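Local coordinates for 1,3-alpha-isomaltosidase (Kribbella flavida DSM 17836, PDB 5X3I), which hydrolyses the alpha-1,3-glucosidic linkages of the cyclic tetrasaccharide cyclobis-(1-6)-alpha-nigerosyl inside the cell, releasing isomaltose, at residues A543-V548 with V686-A691; L578-A583 with V623-R628; D705-D710 with L723-V728. The protein carries 1 engineered substitution. All coordinates share one frame; numbering follows the deposited sequence.

Contact 1: residues A543-V548 with V686-A691; sequences AFRSSV and VLEPGA. With SO4 (sulfate ion), chain F.
Leu687 sets one methyl squarely on the ring of Phe544: CD2 lies 3.4 Å from the ring centroid and only 5° off its normal, a CH-pi contact in which the two side chains cross at about a right angle. With its CG anti to the backbone N (chi1 -175°), Phe544 swings its ring out from the helix, and ring atom CE2 also comes 3.5 Å from Val686 O. Val548, one helical turn on, adds CG2 to the apolar surroundings of Leu687 CD2. Here helix 541-556 of the family 31 TIM barrel meets a loop of the C-terminal domain, where Glu688 to Ala691 form a type II beta turn with Gly690 at positive phi. Arg545 runs past the other side of Leu687, its CG 3.7 Å from Leu687 CB, before its chain bends at chi3. The bend brings NH1 to Leu687 O at 2.9 Å, a weak, poorly aligned hydrogen bond. A sulfate, probably from the crystallisation liquor, accepts two bonds: NE donates almost straight (171°) to O2, which lies in the guanidinium plane, at 2.9 Å, and NH2 donates to O4. Cut back to an alanine, this position would probably lose the cover that CG gives Leu687 CB, and Leu687 O and the sulfate would lose their arginine donors. The side chains of Arg545 and Leu687 both touch Tyr673.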
loop_
_atom_site.group_PDB
_atom_site.type_symbol
_atom_site.label_atom_id
_atom_site.label_comp_id
_atom_site.label_asym_id
_atom_site.label_seq_id
_atom_site.Cartn_x
_atom_site.Cartn_y
_atom_site.Cartn_z
ATOM N N ALA A 543 -16.132 -1.142 -2.195
ATOM C CA ALA A 543 -14.828 -0.514 -1.972
ATOM C C ALA A 543 -14.833 0.375 -0.720
ATOM O O ALA A 543 -13.849 0.436 0.003
ATOM C CB ALA A 543 -14.416 0.284 -3.186
ATOM N N PHE A 544 -15.949 1.053 -0.487
ATOM C CA PHE A 544 -16.157 1.876 0.703
ATOM C C PHE A 544 -15.956 1.002 1.942
ATOM O O PHE A 544 -15.138 1.313 2.813
ATOM C CB PHE A 544 -17.561 2.504 0.637
ATOM C CG PHE A 544 -17.898 3.490 1.750
ATOM C CD1 PHE A 544 -16.996 3.829 2.744
ATOM C CD2 PHE A 544 -19.170 4.063 1.792
ATOM C CE1 PHE A 544 -17.349 4.726 3.752
ATOM C CE2 PHE A 544 -19.524 4.958 2.794
ATOM C CZ PHE A 544 -18.607 5.290 3.774
ATOM N N ARG A 545 -16.677 -0.112 2.005
ATOM C CA ARG A 545 -16.555 -1.016 3.141
ATOM C C ARG A 545 -15.137 -1.561 3.267
ATOM O O ARG A 545 -14.579 -1.575 4.355
ATOM C CB ARG A 545 -17.563 -2.171 3.030
ATOM C CG ARG A 545 -19.013 -1.715 3.080
ATOM C CD ARG A 545 -19.974 -2.902 3.149
ATOM N NE ARG A 545 -20.107 -3.586 1.871
ATOM C CZ ARG A 545 -21.060 -3.331 0.985
ATOM N NH1 ARG A 545 -21.969 -2.407 1.243
ATOM N NH2 ARG A 545 -21.114 -4.012 -0.153
ATOM N N SER A 546 -14.550 -1.996 2.155
ATOM C CA SER A 546 -13.180 -2.500 2.185
ATOM C C SER A 546 -12.230 -1.434 2.736
ATOM O O SER A 546 -11.299 -1.734 3.487
ATOM C CB SER A 546 -12.722 -2.924 0.791
ATOM O OG SER A 546 -13.429 -4.065 0.341
ATOM N N SER A 547 -12.491 -0.186 2.378
ATOM C CA SER A 547 -11.608 0.900 2.779
ATOM C C SER A 547 -11.664 1.159 4.283
ATOM O O SER A 547 -10.634 1.344 4.911
ATOM C CB SER A 547 -11.951 2.159 1.992
ATOM O OG SER A 547 -11.652 1.977 0.619
ATOM N N VAL A 548 -12.860 1.152 4.863
ATOM C CA VAL A 548 -12.990 1.252 6.314
ATOM C C VAL A 548 -12.185 0.146 7.019
ATOM O O VAL A 548 -11.496 0.400 8.000
ATOM C CB VAL A 548 -14.463 1.180 6.758
ATOM C CG1 VAL A 548 -14.563 1.072 8.269
ATOM C CG2 VAL A 548 -15.230 2.394 6.242
ATOM N N VAL A 686 -22.288 4.934 7.316
ATOM C CA VAL A 686 -23.423 4.303 6.678
ATOM C C VAL A 686 -22.931 3.700 5.372
ATOM O O VAL A 686 -22.618 4.398 4.414
ATOM C CB VAL A 686 -24.559 5.299 6.439
ATOM C CG1 VAL A 686 -25.754 4.597 5.829
ATOM C CG2 VAL A 686 -24.948 5.952 7.740
ATOM N N LEU A 687 -22.852 2.375 5.376
ATOM C CA LEU A 687 -22.198 1.595 4.328
ATOM C C LEU A 687 -23.110 0.961 3.277
ATOM O O LEU A 687 -22.656 0.140 2.488
ATOM C CB LEU A 687 -21.326 0.528 4.975
ATOM C CG LEU A 687 -20.223 1.180 5.806
ATOM C CD1 LEU A 687 -19.456 0.157 6.584
ATOM C CD2 LEU A 687 -19.286 1.980 4.919
ATOM N N GLU A 688 -24.405 1.255 3.327
ATOM C CA GLU A 688 -25.330 0.698 2.344
ATOM C C GLU A 688 -26.233 1.746 1.703
ATOM O O GLU A 688 -26.662 2.687 2.359
ATOM C CB GLU A 688 -26.189 -0.387 2.995
ATOM C CG GLU A 688 -25.429 -1.656 3.301
ATOM C CD GLU A 688 -26.203 -2.582 4.211
ATOM O OE1 GLU A 688 -25.655 -3.641 4.582
ATOM O OE2 GLU A 688 -27.354 -2.243 4.559
ATOM N N PRO A 689 -26.544 1.571 0.412
ATOM C CA PRO A 689 -27.464 2.496 -0.252
ATOM C C PRO A 689 -28.900 2.281 0.209
ATOM O O PRO A 689 -29.264 1.153 0.521
ATOM C CB PRO A 689 -27.307 2.143 -1.729
ATOM C CG PRO A 689 -26.947 0.682 -1.721
ATOM C CD PRO A 689 -26.126 0.468 -0.471
ATOM N N GLY A 690 -29.689 3.347 0.262
ATOM C CA GLY A 690 -31.099 3.242 0.579
ATOM C C GLY A 690 -31.450 3.222 2.055
ATOM O O GLY A 690 -32.620 3.122 2.398
ATOM N N ALA A 691 -30.465 3.338 2.937
ATOM C CA ALA A 691 -30.753 3.246 4.368
ATOM C C ALA A 691 -31.337 4.543 4.926
ATOM O O ALA A 691 -30.718 5.592 4.823
ATOM C CB ALA A 691 -29.501 2.876 5.132
HETATM S S SO4 F . -18.548 -6.816 0.974
HETATM O O1 SO4 F . -19.357 -7.422 2.025
HETATM O O2 SO4 F . -18.039 -5.530 1.449
HETATM O O3 SO4 F . -17.422 -7.689 0.657
HETATM O O4 SO4 F . -19.366 -6.642 -0.221
#

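Contact 2: residues L578-A583 with V623-R628; sequences LYLRAA and VPLFRR
Two helices on the outside of the (beta/alpha)8 barrel, 576-586 after its seventh strand and 622-650 after its eighth, run side by side here, with the short segments parallel to within 9° and their axes 10.1 Å apart. The helix-helix interface is apolar and carried mainly by Phe626. Its CG stands anti to the backbone N (chi1 -171°), which sends the ring across to Tyr579 and Ala583, residues one turn apart on the opposing helix. The two aromatic planes are nearly parallel, 15° apart, but slid so far that the rings barely overlap; the centroids are 5.7 Å from each other. The CE2-CZ-OH end of Tyr579 meets the CD1-CE1 side of Phe626, with Tyr579 CE2 3.8 Å from Phe626 CD1. The Tyr579 hydroxyl, beside Phe626 CE1, is hydrogen-bonded to Arg608 O. On the other flank, Leu580 and Leu625 cross at about a right angle: Leu580 CD2 meets Leu625 CB at 3.9 Å. Phe629, further along the longer helix, continues the apolar seam against Leu580 and Ala583. The CD1-CE1 side of Phe626 is held between Tyr579 and, a turn further up, Ala583, whose CB lies 3.7 Å from Phe626 CD1.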
loop_
_atom_site.group_PDB
_atom_site.type_symbol
_atom_site.label_atom_id
_atom_site.label_comp_id
_atom_site.label_asym_id
_atom_site.label_seq_id
_atom_site.Cartn_x
_atom_site.Cartn_y
_atom_site.Cartn_z
ATOM N N LEU A 578 -23.584 7.682 -2.518
ATOM C CA LEU A 578 -22.296 7.101 -2.146
ATOM C C LEU A 578 -21.296 8.193 -1.765
ATOM O O LEU A 578 -20.622 8.093 -0.753
ATOM C CB LEU A 578 -21.731 6.252 -3.288
ATOM C CG LEU A 578 -20.291 5.764 -3.122
ATOM C CD1 LEU A 578 -20.145 4.924 -1.874
ATOM C CD2 LEU A 578 -19.803 5.003 -4.357
ATOM N N TYR A 579 -21.222 9.238 -2.579
ATOM C CA TYR A 579 -20.272 10.327 -2.342
ATOM C C TYR A 579 -20.478 10.945 -0.956
ATOM O O TYR A 579 -19.535 11.074 -0.186
ATOM C CB TYR A 579 -20.409 11.388 -3.431
ATOM C CG TYR A 579 -19.374 12.497 -3.405
ATOM C CD1 TYR A 579 -18.048 12.251 -3.740
ATOM C CD2 TYR A 579 -19.735 13.795 -3.080
ATOM C CE1 TYR A 579 -17.108 13.273 -3.739
ATOM C CE2 TYR A 579 -18.808 14.825 -3.079
ATOM C CZ TYR A 579 -17.494 14.559 -3.407
ATOM O OH TYR A 579 -16.573 15.585 -3.408
ATOM N N LEU A 580 -21.720 11.279 -0.632
ATOM C CA LEU A 580 -22.024 11.939 0.637
ATOM C C LEU A 580 -21.936 11.001 1.837
ATOM O O LEU A 580 -21.562 11.429 2.916
ATOM C CB LEU A 580 -23.408 12.591 0.578
ATOM C CG LEU A 580 -23.448 13.826 -0.328
ATOM C CD1 LEU A 580 -24.873 14.257 -0.596
ATOM C CD2 LEU A 580 -22.640 14.967 0.292
ATOM N N ARG A 581 -22.277 9.726 1.657
ATOM C CA ARG A 581 -22.039 8.752 2.724
ATOM C C ARG A 581 -20.537 8.639 2.976
ATOM O O ARG A 581 -20.092 8.624 4.109
ATOM C CB ARG A 581 -22.614 7.369 2.379
ATOM C CG ARG A 581 -24.137 7.293 2.287
ATOM C CD ARG A 581 -24.838 7.815 3.533
ATOM N NE ARG A 581 -26.223 7.357 3.594
ATOM C CZ ARG A 581 -27.141 7.843 4.418
ATOM N NH1 ARG A 581 -26.832 8.826 5.251
ATOM N NH2 ARG A 581 -28.373 7.359 4.401
ATOM N N ALA A 582 -19.768 8.551 1.900
ATOM C CA ALA A 582 -18.318 8.469 2.009
ATOM C C ALA A 582 -17.752 9.727 2.654
ATOM O O ALA A 582 -16.958 9.647 3.578
ATOM C CB ALA A 582 -17.691 8.256 0.648
ATOM N N ALA A 583 -18.175 10.884 2.153
ATOM C CA ALA A 583 -17.672 12.159 2.655
ATOM C C ALA A 583 -17.956 12.318 4.145
ATOM O O ALA A 583 -17.087 12.741 4.896
ATOM C CB ALA A 583 -18.272 13.318 1.871
ATOM N N VAL A 623 -23.109 19.864 -2.813
ATOM C CA VAL A 623 -22.235 20.947 -2.371
ATOM C C VAL A 623 -22.542 21.394 -0.933
ATOM O O VAL A 623 -21.640 21.389 -0.107
ATOM C CB VAL A 623 -22.291 22.148 -3.336
ATOM C CG1 VAL A 623 -21.674 23.384 -2.696
ATOM C CG2 VAL A 623 -21.589 21.797 -4.651
ATOM N N PRO A 624 -23.810 21.741 -0.615
ATOM C CA PRO A 624 -24.066 22.219 0.749
ATOM C C PRO A 624 -23.758 21.192 1.833
ATOM O O PRO A 624 -23.248 21.549 2.885
ATOM C CB PRO A 624 -25.565 22.540 0.738
ATOM C CG PRO A 624 -25.915 22.706 -0.676
ATOM C CD PRO A 624 -25.042 21.762 -1.423
ATOM N N LEU A 625 -24.060 19.925 1.584
ATOM C CA LEU A 625 -23.810 18.926 2.606
ATOM C C LEU A 625 -22.313 18.633 2.738
ATOM O O LEU A 625 -21.810 18.495 3.844
ATOM C CB LEU A 625 -24.589 17.647 2.318
ATOM C CG LEU A 625 -26.107 17.751 2.493
ATOM C CD1 LEU A 625 -26.747 16.370 2.389
ATOM C CD2 LEU A 625 -26.454 18.400 3.813
ATOM N N PHE A 626 -21.604 18.559 1.617
ATOM C CA PHE A 626 -20.163 18.371 1.682
ATOM C C PHE A 626 -19.538 19.534 2.449
ATOM O O PHE A 626 -18.695 19.323 3.303
ATOM C CB PHE A 626 -19.542 18.254 0.295
ATOM C CG PHE A 626 -18.097 17.842 0.312
ATOM C CD1 PHE A 626 -17.739 16.513 0.107
ATOM C CD2 PHE A 626 -17.091 18.775 0.534
ATOM C CE1 PHE A 626 -16.415 16.119 0.115
ATOM C CE2 PHE A 626 -15.758 18.392 0.545
ATOM C CZ PHE A 626 -15.413 17.055 0.336
ATOM N N ARG A 627 -19.982 20.753 2.148
ATOM C CA ARG A 627 -19.510 21.945 2.852
ATOM C C ARG A 627 -19.712 21.806 4.357
ATOM O O ARG A 627 -18.806 22.108 5.128
ATOM C CB ARG A 627 -20.213 23.204 2.328
ATOM C CG ARG A 627 -19.707 24.514 2.933
ATOM C CD ARG A 627 -20.125 25.730 2.072
ATOM N NE ARG A 627 -21.550 25.711 1.780
ATOM C CZ ARG A 627 -22.101 25.992 0.605
ATOM N NH1 ARG A 627 -21.362 26.354 -0.431
ATOM N NH2 ARG A 627 -23.416 25.920 0.475
ATOM N N ARG A 628 -20.884 21.339 4.773
ATOM C CA ARG A 628 -21.131 21.099 6.196
ATOM C C ARG A 628 -20.118 20.132 6.790
ATOM O O ARG A 628 -19.567 20.377 7.855
ATOM C CB ARG A 628 -22.536 20.558 6.438
ATOM C CG ARG A 628 -23.639 21.577 6.314
ATOM C CD ARG A 628 -24.843 21.135 7.135
ATOM N NE ARG A 628 -26.104 21.310 6.423
ATOM C CZ ARG A 628 -27.251 20.760 6.805
ATOM N NH1 ARG A 628 -27.295 19.998 7.891
ATOM N NH2 ARG A 628 -28.353 20.966 6.098
#

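Contact 3: residues D705-D710 with L723-V728; sequences DVWTGD and LEVVPV
Trp707 points its indole N-H at the backbone of Val726: NE1 donates to Val726 O at 2.8 Å, with the acceptor only 9° out of the ring plane. The donor stands well above the Val726 C=O plane rather than on a lone pair. Valines sandwich the indole. On one face Val725 CG2 lies over the five-membered ring, 4.3 Å from its centroid; on the opposite face Val706 CG2 sits over the middle of the ring system. That same Val706 methyl touches Val728 CB at 3.7 Å. Val706 N gives a long but straight hydrogen bond (170°) to Val728 O at 3.3 Å. Asp705 holds the start of the loop: its OD1 accepts from Trp707 N at 3.1 Å, met on the anti side but well out of the carboxylate plane, and also receives a weak bond from a water that itself accepts from Val728 N. OD2 of Asp705 forms a salt bridge with Arg719. Further out, Phe742 of helix 735-742 meets the indole edge-to-face, and Leu632 of helix 622-650 packs against it. Asp705 and Trp707 make an Asx turn where strand 703-705 leaves its antiparallel neighbour 728-731, within the C-terminal beta-sheet domain of family 31.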
loop_
_atom_site.group_PDB
_atom_site.type_symbol
_atom_site.label_atom_id
_atom_site.label_comp_id
_atom_site.label_asym_id
_atom_site.label_seq_id
_atom_site.Cartn_x
_atom_site.Cartn_y
_atom_site.Cartn_z
ATOM N N ASP A 705 -25.728 11.383 21.832
ATOM C CA ASP A 705 -25.874 11.546 20.396
ATOM C C ASP A 705 -25.426 12.965 20.041
ATOM O O ASP A 705 -26.019 13.932 20.507
ATOM C CB ASP A 705 -27.332 11.299 19.988
ATOM C CG ASP A 705 -27.561 11.373 18.488
ATOM O OD1 ASP A 705 -26.753 11.983 17.758
ATOM O OD2 ASP A 705 -28.578 10.817 18.029
ATOM N N VAL A 706 -24.428 13.093 19.169
ATOM C CA VAL A 706 -23.794 14.398 18.975
ATOM C C VAL A 706 -24.672 15.344 18.173
ATOM O O VAL A 706 -24.473 16.549 18.215
ATOM C CB VAL A 706 -22.423 14.295 18.266
ATOM C CG1 VAL A 706 -21.479 13.398 19.048
ATOM C CG2 VAL A 706 -22.595 13.813 16.846
ATOM N N TRP A 707 -25.619 14.798 17.423
ATOM C CA TRP A 707 -26.488 15.624 16.613
ATOM C C TRP A 707 -27.637 16.250 17.403
ATOM O O TRP A 707 -28.072 17.346 17.093
ATOM C CB TRP A 707 -27.036 14.812 15.444
ATOM C CG TRP A 707 -25.958 14.128 14.685
ATOM C CD1 TRP A 707 -25.802 12.786 14.515
ATOM C CD2 TRP A 707 -24.855 14.747 14.022
ATOM N NE1 TRP A 707 -24.679 12.531 13.775
ATOM C CE2 TRP A 707 -24.078 13.719 13.456
ATOM C CE3 TRP A 707 -24.451 16.076 13.842
ATOM C CZ2 TRP A 707 -22.924 13.970 12.730
ATOM C CZ3 TRP A 707 -23.303 16.326 13.118
ATOM C CH2 TRP A 707 -22.553 15.279 12.567
ATOM N N THR A 708 -28.201 15.514 18.348
ATOM C CA THR A 708 -29.223 16.092 19.219
ATOM C C THR A 708 -28.773 16.523 20.610
ATOM O O THR A 708 -29.528 17.160 21.338
ATOM C CB THR A 708 -30.346 15.094 19.401
ATOM O OG1 THR A 708 -29.818 13.949 20.071
ATOM C CG2 THR A 708 -30.890 14.678 18.045
ATOM N N GLY A 709 -27.541 16.206 20.977
ATOM C CA GLY A 709 -27.109 16.399 22.347
ATOM C C GLY A 709 -27.828 15.566 23.406
ATOM O O GLY A 709 -27.575 15.740 24.597
ATOM N N ASP A 710 -28.709 14.655 22.994
ATOM C CA ASP A 710 -29.448 13.825 23.952
ATOM C C ASP A 710 -28.654 12.620 24.448
ATOM O O ASP A 710 -27.900 12.011 23.694
ATOM C CB ASP A 710 -30.755 13.321 23.339
ATOM C CG ASP A 710 -31.714 14.435 23.015
ATOM O OD1 ASP A 710 -31.625 15.513 23.637
ATOM O OD2 ASP A 710 -32.563 14.222 22.136
ATOM N N LEU A 723 -29.024 12.193 4.618
ATOM C CA LEU A 723 -27.659 12.346 4.116
ATOM C C LEU A 723 -26.781 13.286 4.954
ATOM O O LEU A 723 -25.563 13.190 4.919
ATOM C CB LEU A 723 -27.694 12.810 2.660
ATOM C CG LEU A 723 -28.220 11.724 1.712
ATOM C CD1 LEU A 723 -28.194 12.144 0.259
ATOM C CD2 LEU A 723 -27.416 10.452 1.892
ATOM N N GLU A 724 -27.381 14.161 5.749
ATOM C CA GLU A 724 -26.567 15.099 6.509
ATOM C C GLU A 724 -26.071 14.485 7.815
ATOM O O GLU A 724 -25.383 15.136 8.586
ATOM C CB GLU A 724 -27.338 16.390 6.799
ATOM C CG GLU A 724 -28.488 16.244 7.768
ATOM C CD GLU A 724 -29.829 16.135 7.073
ATOM O OE1 GLU A 724 -30.854 16.371 7.746
ATOM O OE2 GLU A 724 -29.864 15.814 5.861
ATOM N N VAL A 725 -26.419 13.228 8.052
ATOM C CA VAL A 725 -26.061 12.572 9.303
ATOM C C VAL A 725 -25.286 11.275 9.083
ATOM O O VAL A 725 -25.628 10.476 8.220
ATOM C CB VAL A 725 -27.335 12.274 10.142
ATOM C CG1 VAL A 725 -27.092 11.173 11.174
ATOM C CG2 VAL A 725 -27.838 13.540 10.815
ATOM N N VAL A 726 -24.218 11.096 9.849
ATOM C CA VAL A 726 -23.639 9.777 10.058
ATOM C C VAL A 726 -23.666 9.607 11.558
ATOM O O VAL A 726 -23.358 10.550 12.281
ATOM C CB VAL A 726 -22.188 9.645 9.503
ATOM C CG1 VAL A 726 -21.287 10.790 9.988
ATOM C CG2 VAL A 726 -21.572 8.313 9.892
ATOM N N PRO A 727 -24.037 8.408 12.038
ATOM C CA PRO A 727 -24.156 8.268 13.489
ATOM C C PRO A 727 -22.825 8.433 14.190
ATOM O O PRO A 727 -21.852 7.777 13.837
ATOM C CB PRO A 727 -24.713 6.848 13.660
ATOM C CG PRO A 727 -25.460 6.596 12.399
ATOM C CD PRO A 727 -24.653 7.276 11.323
ATOM N N VAL A 728 -22.808 9.303 15.188
ATOM C CA VAL A 728 -21.626 9.614 15.967
ATOM C C VAL A 728 -22.065 9.827 17.403
ATOM O O VAL A 728 -23.053 10.502 17.658
ATOM C CB VAL A 728 -20.901 10.884 15.460
ATOM C CG1 VAL A 728 -19.784 11.288 16.415
ATOM C CG2 VAL A 728 -20.367 10.687 14.067
HETATM O O HOH W 1 -25.648 9.846 16.273
#

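How the contacts relate
All three contacts lie on the same side of the chain's centre, with centres about 14 Å (contacts 1 and 2), 15 Å (2 and 3) and 18 Å (1 and 3) apart. Contact 2 is nested inside the loop closed by contact 1; contact 3 follows both. Contact 2 joins two helices of the barrel region, contact 3 lies within the C-terminal domain, and contact 1 bridges the two. Arg581 of helix 576-586 links them, packing on Val686 and Leu723. Leu625 meets Leu723 and Glu724, and Val686 touches Pro727. Contact 1, with the packing of Arg581 and Leu625 on the loop 723-728, thus joins the barrel helices to the C-terminal domain, away from the annotated active-site residues.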